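Local coordinates for protein chitooligosaccharide oxidase (Gibberella zeae, PDB 6Y0R) that oxidises the C1 hydroxyl of chitooligosaccharides to lactones, using bicovalently bound FAD and reducing molecular oxygen to hydrogen peroxide, at residues M261-M269 with S277-D285. Residues are numbered along the deposited sequence; the frame is centred on the assembly and turned at random.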
loop_
_atom_site.group_PDB
_atom_site.type_symbol
_atom_site.label_atom_id
_atom_site.label_comp_id
_atom_site.label_asym_id
_atom_site.label_seq_id
_atom_site.Cartn_x
_atom_site.Cartn_y
_atom_site.Cartn_z
ATOM N N MET A 261 14.024 7.356 17.865
ATOM C CA MET A 261 14.264 8.574 17.067
ATOM C C MET A 261 12.972 9.390 17.007
ATOM O O MET A 261 11.837 8.903 17.040
ATOM C CB MET A 261 14.772 8.240 15.668
ATOM C CG MET A 261 13.688 7.716 14.752
ATOM S SD MET A 261 14.549 7.058 13.246
ATOM C CE MET A 261 13.157 6.394 12.332
ATOM N N PRO A 262 13.089 10.728 16.855
ATOM C CA PRO A 262 11.912 11.581 16.790
ATOM C C PRO A 262 10.983 11.246 15.623
ATOM O O PRO A 262 11.448 10.713 14.598
ATOM C CB PRO A 262 12.459 13.007 16.619
ATOM C CG PRO A 262 13.899 12.904 17.109
ATOM C CD PRO A 262 14.341 11.492 16.769
ATOM N N ALA A 263 9.719 11.621 15.788
ATOM C CA ALA A 263 8.630 11.387 14.820
ATOM C C ALA A 263 8.968 12.049 13.469
ATOM O O ALA A 263 8.449 11.584 12.450
ATOM C CB ALA A 263 7.321 11.915 15.371
ATOM N N GLU A 264 9.728 13.150 13.468
ATOM C CA GLU A 264 10.081 13.873 12.222
ATOM C C GLU A 264 10.915 13.024 11.256
ATOM O O GLU A 264 11.061 13.490 10.106
ATOM C CB GLU A 264 10.870 15.141 12.591
ATOM C CG GLU A 264 9.974 16.226 13.150
ATOM C CD GLU A 264 9.468 16.017 14.571
ATOM O OE1 GLU A 264 10.117 15.270 15.350
ATOM O OE2 GLU A 264 8.399 16.585 14.882
ATOM N N ILE A 265 11.492 11.881 11.692
ATOM C CA ILE A 265 12.282 11.020 10.779
ATOM C C ILE A 265 11.438 9.799 10.381
ATOM O O ILE A 265 10.914 9.159 11.247
ATOM C CB ILE A 265 13.592 10.540 11.403
ATOM C CG1 ILE A 265 14.498 11.666 11.886
ATOM C CG2 ILE A 265 14.293 9.629 10.427
ATOM C CD1 ILE A 265 15.662 11.177 12.626
ATOM N N THR A 266 11.340 9.511 9.089
ATOM C CA THR A 266 10.889 8.222 8.550
ATOM C C THR A 266 12.013 7.723 7.658
ATOM O O THR A 266 12.506 8.517 6.850
ATOM C CB THR A 266 9.522 8.310 7.869
ATOM O OG1 THR A 266 8.501 8.777 8.769
ATOM C CG2 THR A 266 9.110 6.962 7.312
ATOM N N MET A 267 12.475 6.494 7.844
ATOM C CA MET A 267 13.578 6.038 7.006
ATOM C C MET A 267 13.557 4.530 6.857
ATOM O O MET A 267 12.809 3.825 7.599
ATOM C CB MET A 267 14.937 6.483 7.555
ATOM C CG MET A 267 15.315 5.908 8.854
ATOM S SD MET A 267 16.947 6.696 9.281
ATOM C CE MET A 267 17.735 6.737 7.689
ATOM N N GLN A 268 14.340 4.097 5.895
ATOM C CA GLN A 268 14.383 2.684 5.495
ATOM C C GLN A 268 15.797 2.280 5.069
ATOM O O GLN A 268 16.578 3.125 4.627
ATOM C CB GLN A 268 13.341 2.462 4.401
ATOM C CG GLN A 268 13.650 3.243 3.155
ATOM C CD GLN A 268 12.559 3.161 2.106
ATOM O OE1 GLN A 268 11.587 2.407 2.218
ATOM N NE2 GLN A 268 12.682 4.036 1.113
ATOM N N MET A 269 16.033 0.981 5.124
ATOM C CA MET A 269 17.266 0.363 4.665
ATOM C C MET A 269 16.956 -0.378 3.366
ATOM O O MET A 269 16.063 -1.256 3.388
ATOM C CB MET A 269 17.814 -0.600 5.707
ATOM C CG MET A 269 19.115 -1.239 5.269
ATOM S SD MET A 269 20.556 -0.175 5.355
ATOM C CE MET A 269 20.630 0.203 7.100
ATOM N N SER A 277 21.913 0.551 1.743
ATOM C CA SER A 277 21.840 2.023 1.703
ATOM C C SER A 277 20.657 2.474 2.540
ATOM O O SER A 277 19.626 1.808 2.485
ATOM C CB SER A 277 21.711 2.539 0.287
ATOM O OG SER A 277 21.752 3.957 0.290
ATOM N N VAL A 278 20.813 3.569 3.269
ATOM C CA VAL A 278 19.713 4.187 4.033
ATOM C C VAL A 278 19.088 5.287 3.180
ATOM O O VAL A 278 19.828 6.046 2.516
ATOM C CB VAL A 278 20.203 4.721 5.381
ATOM C CG1 VAL A 278 19.111 5.507 6.058
ATOM C CG2 VAL A 278 20.726 3.612 6.264
ATOM N N ASP A 279 17.755 5.374 3.151
ATOM C CA ASP A 279 17.097 6.579 2.581
ATOM C C ASP A 279 15.940 6.973 3.478
ATOM O O ASP A 279 15.334 6.121 4.131
ATOM C CB ASP A 279 16.665 6.432 1.134
ATOM C CG ASP A 279 15.486 5.557 0.992
ATOM O OD1 ASP A 279 15.715 4.323 0.928
ATOM O OD2 ASP A 279 14.341 6.134 0.922
ATOM N N GLY A 280 15.658 8.266 3.546
ATOM C CA GLY A 280 14.568 8.706 4.404
ATOM C C GLY A 280 14.213 10.151 4.164
ATOM O O GLY A 280 14.803 10.800 3.268
ATOM N N ALA A 281 13.302 10.648 4.980
ATOM C CA ALA A 281 12.895 12.065 4.962
ATOM C C ALA A 281 12.786 12.575 6.385
ATOM O O ALA A 281 12.381 11.851 7.272
ATOM C CB ALA A 281 11.592 12.269 4.253
ATOM N N TYR A 282 13.101 13.864 6.544
ATOM C CA TYR A 282 13.117 14.519 7.862
ATOM C C TYR A 282 12.296 15.813 7.766
ATOM O O TYR A 282 12.606 16.683 6.939
ATOM C CB TYR A 282 14.552 14.809 8.269
ATOM C CG TYR A 282 14.682 15.610 9.540
ATOM C CD1 TYR A 282 14.608 14.974 10.768
ATOM C CD2 TYR A 282 14.922 16.971 9.510
ATOM C CE1 TYR A 282 14.728 15.668 11.965
ATOM C CE2 TYR A 282 15.034 17.680 10.699
ATOM C CZ TYR A 282 14.955 17.033 11.918
ATOM O OH TYR A 282 15.067 17.737 13.092
ATOM N N ILE A 283 11.271 15.956 8.582
ATOM C CA ILE A 283 10.471 17.203 8.582
ATOM C C ILE A 283 11.305 18.254 9.323
ATOM O O ILE A 283 11.443 18.218 10.556
ATOM C CB ILE A 283 9.091 17.011 9.192
ATOM C CG1 ILE A 283 8.299 15.958 8.428
ATOM C CG2 ILE A 283 8.316 18.319 9.215
ATOM C CD1 ILE A 283 7.147 15.461 9.215
ATOM N N GLY A 284 11.904 19.141 8.563
ATOM C CA GLY A 284 12.831 20.153 9.081
ATOM C C GLY A 284 13.974 20.360 8.109
ATOM O O GLY A 284 13.950 19.799 6.992
ATOM N N ASP A 285 14.950 21.184 8.496
ATOM C CA ASP A 285 16.033 21.569 7.567
ATOM C C ASP A 285 17.263 20.664 7.662
ATOM O O ASP A 285 17.354 19.757 8.509
ATOM C CB ASP A 285 16.413 23.039 7.753
ATOM C CG ASP A 285 17.038 23.393 9.076
ATOM O OD1 ASP A 285 17.611 22.521 9.738
ATOM O OD2 ASP A 285 17.023 24.600 9.389
#
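Gln268 NE2 donates a 2.7 Å hydrogen bond to Asp279 OD2, received on the syn lone pair of the carboxylate. The acceptor lies close to the amide plane of Gln268, although amide and carboxylate are turned 59° apart. Both side chains leave their backbones with CG wedged between N and the carbonyl carbon (chi1 64° and 73°), which brings their polar ends together on one face of the sheet. Beneath them the backbones exchange paired bonds, Gln268 N to Asp279 O and Asp279 N to Gln268 O, each 2.9 Å long; Thr266 and Ala281 repeat the exchange. At the end of the pairing, Glu264 O accepts a hydrogen bond from Ile283 N at 2.9 Å and also a CA-H contact from Tyr282, while the Glu264 carboxylate forms a salt bridge with Lys174.

The other face is largely apolar. Ile265 CG1 meets the Tyr282 ring at its edge and in plane, 3.5 Å from Tyr282 CD1, and Met269, bent at chi2 and chi3, brings CE to 3.5 Å from Val278 CG2. Between these pairs, Gly280 lets its CA come within 3.9 Å of Met267 CA. Helices 247-260 and 286-300 cover this side, whereas the Gln268 side chain, on the opposite face, lies about 7 Å from FAD. This antiparallel beta hairpin thus exemplifies the two-faced sheet, apolar under helices and polar toward the cofactor, consistent with the substrate-binding domain of such FAD-linked oxidases.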